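Local structure of TodX (3BS0) at residues Asn181-Val187 with Leu319-Ala325; Leu248-Leu254 with Leu266-Val272; Ala65-Thr71 with Glu108-Phe114. The protein probably carries toluene and related aromatic hydrocarbons across the outer membrane of Pseudomonas putida, as a monomeric beta barrel of the FadL family. All coordinates share one frame. Residue numbers count along the deposited sequence, not the author numbering.

Interaction 1: residues Asn181-Val187 with Leu319-Ala325; sequences NLSGGLV and LGGIDVA
Leu-186 lies over the glycine pair of the facing strand: its CG is 3.7 Å from Gly-320 C, and its CB meets Ile-322 CG2 at 3.4 Å, with chi1 near -90° and chi2 t. Residues 182-183 and 320-324 run antiparallel. Leu-182 faces Val-324 as a non-hydrogen-bonded pair (CA-CA 4.6 Å), and Ser-183 faces Asp-323 as a hydrogen-bonded one, with Ser-183 N to Asp-323 O at 2.8 Å and Asp-323 N to Ser-183 O at 2.7 Å. Ala-325 N reaches Asn-181 O at 2.7 Å. Gly-184 (phi/psi 120/158) redirects the chain so that Leu-186 returns over the strand, its N 3.2 Å from the acceptor Gly-321 O. A CB on Gly-184 would strike Gly-321 O and jam against the preceding carbonyl; Gly-320 (139/-177) calls for glycine likewise. Ile-322 and Val-324 each touch a bound C8E detergent molecule. Short strand 182-183, linking helices 170-179 and 186-194, thus extends the antiparallel sheet, consistent with the extracellular extension of FadL-family barrels.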
loop_
_atom_site.group_PDB
_atom_site.type_symbol
_atom_site.label_atom_id
_atom_site.label_comp_id
_atom_site.label_asym_id
_atom_site.label_seq_id
_atom_site.Cartn_x
_atom_site.Cartn_y
_atom_site.Cartn_z
ATOM N N ASN A 181 6.440 24.714 -11.567
ATOM C CA ASN A 181 5.621 23.633 -11.033
ATOM C C ASN A 181 4.690 24.099 -9.936
ATOM O O ASN A 181 3.743 23.395 -9.590
ATOM C CB ASN A 181 6.500 22.489 -10.534
ATOM C CG ASN A 181 7.085 21.694 -11.675
ATOM O OD1 ASN A 181 6.346 21.150 -12.502
ATOM N ND2 ASN A 181 8.415 21.634 -11.744
ATOM N N LEU A 182 4.948 25.287 -9.398
ATOM C CA LEU A 182 4.099 25.830 -8.346
ATOM C C LEU A 182 3.449 27.126 -8.831
ATOM O O LEU A 182 4.127 28.100 -9.155
ATOM C CB LEU A 182 4.922 26.066 -7.080
ATOM C CG LEU A 182 4.085 26.226 -5.817
ATOM C CD1 LEU A 182 4.882 25.767 -4.620
ATOM C CD2 LEU A 182 3.637 27.672 -5.676
ATOM N N SER A 183 2.127 27.137 -8.887
ATOM C CA SER A 183 1.427 28.314 -9.370
ATOM C C SER A 183 0.243 28.661 -8.508
ATOM O O SER A 183 -0.010 28.019 -7.486
ATOM C CB SER A 183 0.923 28.076 -10.789
ATOM O OG SER A 183 1.905 27.436 -11.563
ATOM N N GLY A 184 -0.488 29.674 -8.956
ATOM C CA GLY A 184 -1.662 30.120 -8.249
ATOM C C GLY A 184 -1.535 31.556 -7.813
ATOM O O GLY A 184 -0.425 32.087 -7.694
ATOM N N GLY A 185 -2.682 32.185 -7.581
ATOM C CA GLY A 185 -2.697 33.560 -7.138
ATOM C C GLY A 185 -2.089 33.724 -5.757
ATOM O O GLY A 185 -1.735 34.836 -5.363
ATOM N N LEU A 186 -1.955 32.632 -5.012
ATOM C CA LEU A 186 -1.376 32.743 -3.670
ATOM C C LEU A 186 0.123 32.910 -3.751
ATOM O O LEU A 186 0.767 33.286 -2.773
ATOM C CB LEU A 186 -1.721 31.528 -2.805
ATOM C CG LEU A 186 -3.011 31.638 -1.985
ATOM C CD1 LEU A 186 -3.186 30.405 -1.099
ATOM C CD2 LEU A 186 -2.957 32.914 -1.138
ATOM N N VAL A 187 0.681 32.640 -4.924
ATOM C CA VAL A 187 2.115 32.788 -5.090
ATOM C C VAL A 187 2.487 34.243 -4.843
ATOM O O VAL A 187 3.226 34.529 -3.903
ATOM C CB VAL A 187 2.585 32.367 -6.499
ATOM C CG1 VAL A 187 4.051 32.730 -6.695
ATOM C CG2 VAL A 187 2.366 30.889 -6.692
ATOM N N LEU A 319 -9.162 33.351 -0.499
ATOM C CA LEU A 319 -8.101 34.308 -0.782
ATOM C C LEU A 319 -7.284 33.940 -2.003
ATOM O O LEU A 319 -6.489 34.746 -2.487
ATOM C CB LEU A 319 -7.168 34.416 0.414
ATOM C CG LEU A 319 -7.692 35.315 1.518
ATOM C CD1 LEU A 319 -6.705 35.318 2.679
ATOM C CD2 LEU A 319 -7.886 36.720 0.947
ATOM N N GLY A 320 -7.468 32.720 -2.487
ATOM C CA GLY A 320 -6.727 32.272 -3.649
ATOM C C GLY A 320 -6.293 30.841 -3.444
ATOM O O GLY A 320 -6.644 30.222 -2.437
ATOM N N GLY A 321 -5.544 30.306 -4.403
ATOM C CA GLY A 321 -5.071 28.943 -4.275
ATOM C C GLY A 321 -3.656 28.741 -4.789
ATOM O O GLY A 321 -3.053 29.631 -5.398
ATOM N N ILE A 322 -3.107 27.566 -4.513
ATOM C CA ILE A 322 -1.786 27.228 -5.001
ATOM C C ILE A 322 -1.920 25.889 -5.665
ATOM O O ILE A 322 -2.630 25.006 -5.191
ATOM C CB ILE A 322 -0.754 27.159 -3.890
ATOM C CG1 ILE A 322 -1.351 26.455 -2.684
ATOM C CG2 ILE A 322 -0.253 28.568 -3.567
ATOM C CD1 ILE A 322 -0.464 26.523 -1.475
ATOM N N ASP A 323 -1.234 25.752 -6.783
ATOM C CA ASP A 323 -1.295 24.532 -7.571
ATOM C C ASP A 323 0.096 23.927 -7.776
ATOM O O ASP A 323 1.028 24.623 -8.178
ATOM C CB ASP A 323 -1.946 24.890 -8.908
ATOM C CG ASP A 323 -1.867 23.787 -9.906
ATOM O OD1 ASP A 323 -0.791 23.155 -10.019
ATOM O OD2 ASP A 323 -2.886 23.565 -10.596
ATOM N N VAL A 324 0.247 22.639 -7.495
ATOM C CA VAL A 324 1.546 22.010 -7.684
ATOM C C VAL A 324 1.481 20.928 -8.759
ATOM O O VAL A 324 0.685 20.000 -8.677
ATOM C CB VAL A 324 2.087 21.401 -6.378
ATOM C CG1 VAL A 324 3.561 21.136 -6.525
ATOM C CG2 VAL A 324 1.839 22.342 -5.208
ATOM N N ALA A 325 2.318 21.069 -9.781
ATOM C CA ALA A 325 2.365 20.118 -10.887
ATOM C C ALA A 325 3.636 19.291 -10.816
ATOM O O ALA A 325 4.674 19.698 -11.324
ATOM C CB ALA A 325 2.299 20.862 -12.219
#

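Interaction 2: residues Leu248-Leu254 with Leu266-Val272; sequences LEGKATL and LDGDIRV
Two bent strands, 248-254 and 266-272, form the arms of an antiparallel hairpin, curving near Gly-250 (phi 180°) and Gly-268, their axes 4.6 Å apart at closest approach and their directions 144° apart. Hydrogen-bonded pairs are Leu-248/Val-272, Gly-250/Ile-270, Ala-252/Gly-268 and Leu-254/Leu-266; for instance, Val-272 N lies 3.0 Å from Leu-248 O, and Leu-254 N 2.9 Å from Leu-266 O. Ile-270 sits opposite Gly-250 and Ala-252 opposite Gly-268, so Ile-270 (chi1 and chi2 both t) reaches diagonally, its CG2 3.6 Å from Ala-252 CB. Larger residues fill both ends, with Leu-248 CB 4.0 Å from Val-272 CB and Leu-254 CD2 4.0 Å from Leu-266 CD2. Glu-249, Arg-271, Thr-253 and Asp-267 make the other face polar; there Thr-253 OG1 donates to Asp-267 OD1 at 3.2 Å. Asp-269 starts away, but its OD1 comes back to 2.9 Å from Glu-249 OE2, two acceptors together. Strands 199-204 and 214-228 flank the first arm and strand 314-317 the second, while helix 186-194 covers Leu-254 and Leu-266.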
loop_
_atom_site.group_PDB
_atom_site.type_symbol
_atom_site.label_atom_id
_atom_site.label_comp_id
_atom_site.label_asym_id
_atom_site.label_seq_id
_atom_site.Cartn_x
_atom_site.Cartn_y
_atom_site.Cartn_z
ATOM N N LEU A 248 -8.561 12.731 -4.784
ATOM C CA LEU A 248 -8.686 12.667 -3.343
ATOM C C LEU A 248 -9.063 14.108 -3.042
ATOM O O LEU A 248 -8.420 15.029 -3.549
ATOM C CB LEU A 248 -7.354 12.362 -2.661
ATOM C CG LEU A 248 -6.720 10.979 -2.671
ATOM C CD1 LEU A 248 -5.624 10.960 -1.590
ATOM C CD2 LEU A 248 -7.757 9.909 -2.399
ATOM N N GLU A 249 -10.106 14.315 -2.245
ATOM C CA GLU A 249 -10.519 15.672 -1.911
ATOM C C GLU A 249 -10.934 15.827 -0.453
ATOM O O GLU A 249 -11.537 14.936 0.143
ATOM C CB GLU A 249 -11.658 16.138 -2.824
ATOM C CG GLU A 249 -11.710 17.650 -2.928
ATOM C CD GLU A 249 -12.643 18.147 -4.004
ATOM O OE1 GLU A 249 -12.685 17.514 -5.081
ATOM O OE2 GLU A 249 -13.323 19.176 -3.779
ATOM N N GLY A 250 -10.597 16.967 0.124
ATOM C CA GLY A 250 -10.940 17.200 1.504
ATOM C C GLY A 250 -10.457 18.561 1.943
ATOM O O GLY A 250 -10.132 19.424 1.131
ATOM N N LYS A 251 -10.401 18.747 3.249
ATOM C CA LYS A 251 -9.966 20.004 3.808
ATOM C C LYS A 251 -8.467 19.966 4.080
ATOM O O LYS A 251 -7.913 18.923 4.448
ATOM C CB LYS A 251 -10.747 20.294 5.099
ATOM C CG LYS A 251 -12.258 20.397 4.904
ATOM C CD LYS A 251 -12.602 21.214 3.655
ATOM C CE LYS A 251 -13.910 22.002 3.810
ATOM N NZ LYS A 251 -13.988 23.132 2.812
ATOM N N ALA A 252 -7.824 21.113 3.890
ATOM C CA ALA A 252 -6.397 21.243 4.092
ATOM C C ALA A 252 -6.097 22.652 4.542
ATOM O O ALA A 252 -6.800 23.592 4.185
ATOM C CB ALA A 252 -5.661 20.951 2.798
ATOM N N THR A 253 -5.055 22.799 5.343
ATOM C CA THR A 253 -4.653 24.101 5.820
ATOM C C THR A 253 -3.302 24.455 5.224
ATOM O O THR A 253 -2.291 23.820 5.516
ATOM C CB THR A 253 -4.519 24.137 7.354
ATOM O OG1 THR A 253 -5.769 23.801 7.958
ATOM C CG2 THR A 253 -4.098 25.529 7.810
ATOM N N LEU A 254 -3.287 25.454 4.358
ATOM C CA LEU A 254 -2.036 25.903 3.773
ATOM C C LEU A 254 -1.575 26.965 4.741
ATOM O O LEU A 254 -2.325 27.877 5.070
ATOM C CB LEU A 254 -2.255 26.535 2.415
ATOM C CG LEU A 254 -1.004 27.301 2.008
ATOM C CD1 LEU A 254 0.113 26.321 1.653
ATOM C CD2 LEU A 254 -1.323 28.214 0.838
ATOM N N LEU A 266 -4.283 29.102 6.258
ATOM C CA LEU A 266 -5.387 29.379 5.384
ATOM C C LEU A 266 -6.066 28.102 4.923
ATOM O O LEU A 266 -5.496 27.293 4.183
ATOM C CB LEU A 266 -4.912 30.276 4.241
ATOM C CG LEU A 266 -4.457 29.895 2.839
ATOM C CD1 LEU A 266 -5.672 29.561 2.010
ATOM C CD2 LEU A 266 -3.732 31.086 2.204
ATOM N N ASP A 267 -7.297 27.929 5.421
ATOM C CA ASP A 267 -8.147 26.769 5.142
ATOM C C ASP A 267 -8.779 26.836 3.778
ATOM O O ASP A 267 -9.121 27.911 3.297
ATOM C CB ASP A 267 -9.277 26.669 6.159
ATOM C CG ASP A 267 -8.807 26.886 7.565
ATOM O OD1 ASP A 267 -7.771 26.301 7.944
ATOM O OD2 ASP A 267 -9.482 27.635 8.293
ATOM N N GLY A 268 -8.948 25.671 3.170
ATOM C CA GLY A 268 -9.548 25.616 1.860
ATOM C C GLY A 268 -9.718 24.180 1.432
ATOM O O GLY A 268 -9.651 23.256 2.243
ATOM N N ASP A 269 -9.946 24.003 0.142
ATOM C CA ASP A 269 -10.117 22.690 -0.438
ATOM C C ASP A 269 -8.802 22.249 -1.088
ATOM O O ASP A 269 -8.005 23.085 -1.525
ATOM C CB ASP A 269 -11.219 22.735 -1.499
ATOM C CG ASP A 269 -11.440 21.392 -2.157
ATOM O OD1 ASP A 269 -12.062 20.512 -1.515
ATOM O OD2 ASP A 269 -10.977 21.210 -3.306
ATOM N N ILE A 270 -8.573 20.941 -1.132
ATOM C CA ILE A 270 -7.375 20.412 -1.752
ATOM C C ILE A 270 -7.755 19.158 -2.479
ATOM O O ILE A 270 -8.566 18.365 -1.996
ATOM C CB ILE A 270 -6.256 20.085 -0.730
ATOM C CG1 ILE A 270 -4.918 19.956 -1.460
ATOM C CG2 ILE A 270 -6.549 18.785 0.007
ATOM C CD1 ILE A 270 -3.706 19.942 -0.531
ATOM N N ARG A 271 -7.189 19.004 -3.665
ATOM C CA ARG A 271 -7.433 17.852 -4.497
ATOM C C ARG A 271 -6.100 17.331 -4.960
ATOM O O ARG A 271 -5.251 18.087 -5.432
ATOM C CB ARG A 271 -8.261 18.218 -5.735
ATOM C CG ARG A 271 -9.684 18.613 -5.467
ATOM C CD ARG A 271 -10.347 19.047 -6.752
ATOM N NE ARG A 271 -10.166 20.474 -7.026
ATOM C CZ ARG A 271 -10.205 21.007 -8.244
ATOM N NH1 ARG A 271 -10.414 20.235 -9.307
ATOM N NH2 ARG A 271 -10.039 22.311 -8.399
ATOM N N VAL A 272 -5.924 16.031 -4.801
ATOM C CA VAL A 272 -4.726 15.361 -5.238
ATOM C C VAL A 272 -5.245 14.643 -6.469
ATOM O O VAL A 272 -5.849 13.583 -6.377
ATOM C CB VAL A 272 -4.231 14.380 -4.165
ATOM C CG1 VAL A 272 -3.010 13.640 -4.653
ATOM C CG2 VAL A 272 -3.877 15.147 -2.902
#

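Interaction 3: residues Ala65-Thr71 with Glu108-Phe114; sequences AEAKSST and EYGSKSF. Unlike the reference sequence in segment 65-71: Ala-67 (reference Pro).
Residues 66-69 are an extended strand, with phi near -127° and psi between 127° and 152°, whereas 108-114 leaves the end of strand 93-108 as an irregular loop. The two come close at two places, where CA atoms lie 4.8 Å apart for Ser-69 and Tyr-109 and 5.4 Å for Ala-67 and Ser-113; between them, residues 110-112 bow outward, starting at Gly-110 with positive phi (81°). A hydrogen bond joins the segments, from Glu-108 N to Ser-69 OG at 2.9 Å and nearly linear (173°), with Ser-69 chi1 at 159° (t). Ser-69 CA also makes a CA-H...O contact of 3.3 Å to Glu-108 O. The strand belongs to a hairpin with strand 44-60, to which Ala-67 and Ser-69 bond through their backbones, and the loop packs on it where the antiparallel barrel wall gives way to long strand connections. Tyr-109 (chi1 m) presents a ring face to Ser-69 CB, a CH-pi contact 3.9 Å from the centroid and 13° off the normal, while its CD2 is 3.9 Å from Ala-67 CB. Its hydroxyl bonds to Pro-368 O. Phe-114, with chi1 near 71°, sets its ring edge against the start of the strand: its CE1 sits 3.9 Å from Ala-67 CB, and its CD1 is 4.0 Å from Ala-65 CB. Glu-66 and Lys-68 have their CA-to-CB bonds directed away from the loop, and Glu-66 forms a salt bridge with Lys-58 of strand 44-60.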
loop_
_atom_site.group_PDB
_atom_site.type_symbol
_atom_site.label_atom_id
_atom_site.label_comp_id
_atom_site.label_asym_id
_atom_site.label_seq_id
_atom_site.Cartn_x
_atom_site.Cartn_y
_atom_site.Cartn_z
ATOM N N ALA A 65 22.333 16.278 11.399
ATOM C CA ALA A 65 21.066 16.240 12.124
ATOM C C ALA A 65 20.217 15.101 11.570
ATOM O O ALA A 65 20.264 14.818 10.383
ATOM C CB ALA A 65 20.320 17.567 11.964
ATOM N N GLU A 66 19.461 14.429 12.430
ATOM C CA GLU A 66 18.622 13.355 11.945
ATOM C C GLU A 66 17.174 13.454 12.398
ATOM O O GLU A 66 16.858 13.949 13.473
ATOM C CB GLU A 66 19.195 11.975 12.329
ATOM C CG GLU A 66 18.990 11.536 13.770
ATOM C CD GLU A 66 19.600 10.160 14.050
ATOM O OE1 GLU A 66 19.141 9.171 13.420
ATOM O OE2 GLU A 66 20.541 10.065 14.888
ATOM N N ALA A 67 16.300 12.987 11.523
ATOM C CA ALA A 67 14.877 12.943 11.769
ATOM C C ALA A 67 14.554 11.491 11.488
ATOM O O ALA A 67 14.914 10.954 10.441
ATOM C CB ALA A 67 14.151 13.834 10.800
ATOM N N LYS A 68 13.905 10.837 12.431
ATOM C CA LYS A 68 13.565 9.449 12.227
ATOM C C LYS A 68 12.100 9.269 12.465
ATOM O O LYS A 68 11.489 10.026 13.219
ATOM C CB LYS A 68 14.358 8.550 13.177
ATOM C CG LYS A 68 14.409 9.037 14.601
ATOM C CD LYS A 68 15.043 7.994 15.504
ATOM C CE LYS A 68 16.006 8.643 16.489
ATOM N NZ LYS A 68 15.362 9.786 17.215
ATOM N N SER A 69 11.540 8.278 11.789
ATOM C CA SER A 69 10.135 7.953 11.936
ATOM C C SER A 69 10.013 6.487 12.283
ATOM O O SER A 69 10.570 5.635 11.607
ATOM C CB SER A 69 9.371 8.227 10.650
ATOM O OG SER A 69 8.170 7.490 10.651
ATOM N N SER A 70 9.273 6.219 13.345
ATOM C CA SER A 70 9.004 4.877 13.850
ATOM C C SER A 70 8.770 5.128 15.324
ATOM O O SER A 70 8.083 4.365 16.007
ATOM C CB SER A 70 10.205 3.952 13.660
ATOM O OG SER A 70 11.341 4.411 14.373
ATOM N N THR A 71 9.347 6.239 15.787
ATOM C CA THR A 71 9.256 6.689 17.170
ATOM C C THR A 71 7.850 7.220 17.435
ATOM O O THR A 71 7.144 7.627 16.504
ATOM C CB THR A 71 10.276 7.827 17.447
ATOM O OG1 THR A 71 11.581 7.424 17.009
ATOM C CG2 THR A 71 10.323 8.155 18.938
ATOM N N GLU A 108 5.960 9.403 10.749
ATOM C CA GLU A 108 5.782 10.336 11.829
ATOM C C GLU A 108 7.164 10.767 12.301
ATOM O O GLU A 108 7.855 10.040 12.999
ATOM C CB GLU A 108 4.992 9.676 12.964
ATOM C CG GLU A 108 4.705 10.603 14.140
ATOM C CD GLU A 108 3.982 11.875 13.717
ATOM O OE1 GLU A 108 2.743 11.826 13.528
ATOM O OE2 GLU A 108 4.670 12.916 13.560
ATOM N N TYR A 109 7.566 11.962 11.890
ATOM C CA TYR A 109 8.857 12.518 12.255
ATOM C C TYR A 109 8.749 13.466 13.452
ATOM O O TYR A 109 9.766 13.881 14.015
ATOM C CB TYR A 109 9.447 13.264 11.065
ATOM C CG TYR A 109 9.838 12.370 9.898
ATOM C CD1 TYR A 109 8.994 12.212 8.780
ATOM C CD2 TYR A 109 11.073 11.702 9.900
ATOM C CE1 TYR A 109 9.385 11.409 7.700
ATOM C CE2 TYR A 109 11.467 10.909 8.831
ATOM C CZ TYR A 109 10.630 10.761 7.741
ATOM O OH TYR A 109 11.049 9.959 6.703
ATOM N N GLY A 110 7.522 13.805 13.840
ATOM C CA GLY A 110 7.323 14.687 14.970
ATOM C C GLY A 110 7.516 16.122 14.550
ATOM O O GLY A 110 7.456 16.424 13.357
ATOM N N SER A 111 7.766 17.010 15.509
ATOM C CA SER A 111 7.956 18.424 15.196
ATOM C C SER A 111 9.251 19.028 15.743
ATOM O O SER A 111 9.463 20.234 15.646
ATOM C CB SER A 111 6.772 19.230 15.724
ATOM O OG SER A 111 6.755 19.231 17.136
ATOM N N LYS A 112 10.116 18.205 16.321
ATOM C CA LYS A 112 11.378 18.712 16.876
ATOM C C LYS A 112 12.545 18.508 15.917
ATOM O O LYS A 112 13.656 18.887 16.225
ATOM C CB LYS A 112 11.691 18.021 18.210
ATOM C CG LYS A 112 10.508 17.986 19.163
ATOM C CD LYS A 112 10.855 17.267 20.448
ATOM C CE LYS A 112 11.874 18.050 21.281
ATOM N NZ LYS A 112 12.258 17.292 22.521
ATOM N N SER A 113 12.273 17.925 14.756
ATOM C CA SER A 113 13.292 17.654 13.751
ATOM C C SER A 113 13.609 18.818 12.789
ATOM O O SER A 113 12.882 19.820 12.735
ATOM C CB SER A 113 12.879 16.442 12.935
ATOM O OG SER A 113 13.523 16.477 11.681
ATOM N N PHE A 114 14.690 18.668 12.019
ATOM C CA PHE A 114 15.099 19.710 11.095
ATOM C C PHE A 114 14.084 19.853 9.973
ATOM O O PHE A 114 13.947 20.925 9.389
ATOM C CB PHE A 114 16.503 19.443 10.532
ATOM C CG PHE A 114 16.583 18.295 9.550
ATOM C CD1 PHE A 114 16.834 16.996 9.986
ATOM C CD2 PHE A 114 16.435 18.521 8.185
ATOM C CE1 PHE A 114 16.942 15.943 9.080
ATOM C CE2 PHE A 114 16.537 17.475 7.268
ATOM C CZ PHE A 114 16.792 16.178 7.719
#

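Overall arrangement
Interactions 1 and 2 adjoin, their centres 13 Å apart: Ile-322 CD1 meets Leu-254 CD2 at 3.0 Å, and Leu-186 CD1 lies 3.4 Å from Leu-266 CD2. All three reach one curled antiparallel sheet, but this leucine-rich cluster joins only 1 and 2, between which strand 314-317 pairs with both 263-272 and 320-324. Interaction 3 lies about 17 Å from interaction 1 and about 14 Å from interaction 2 between nearest atoms. Interaction 2 is the most buried (7 of 14 touching residues); 1 and 3 have four each, and 3 also has four exposed. Backbone bonds dominate the first two; interaction 3 rests on aromatic rings against small side chains and a backbone-to-serine hydrogen bond.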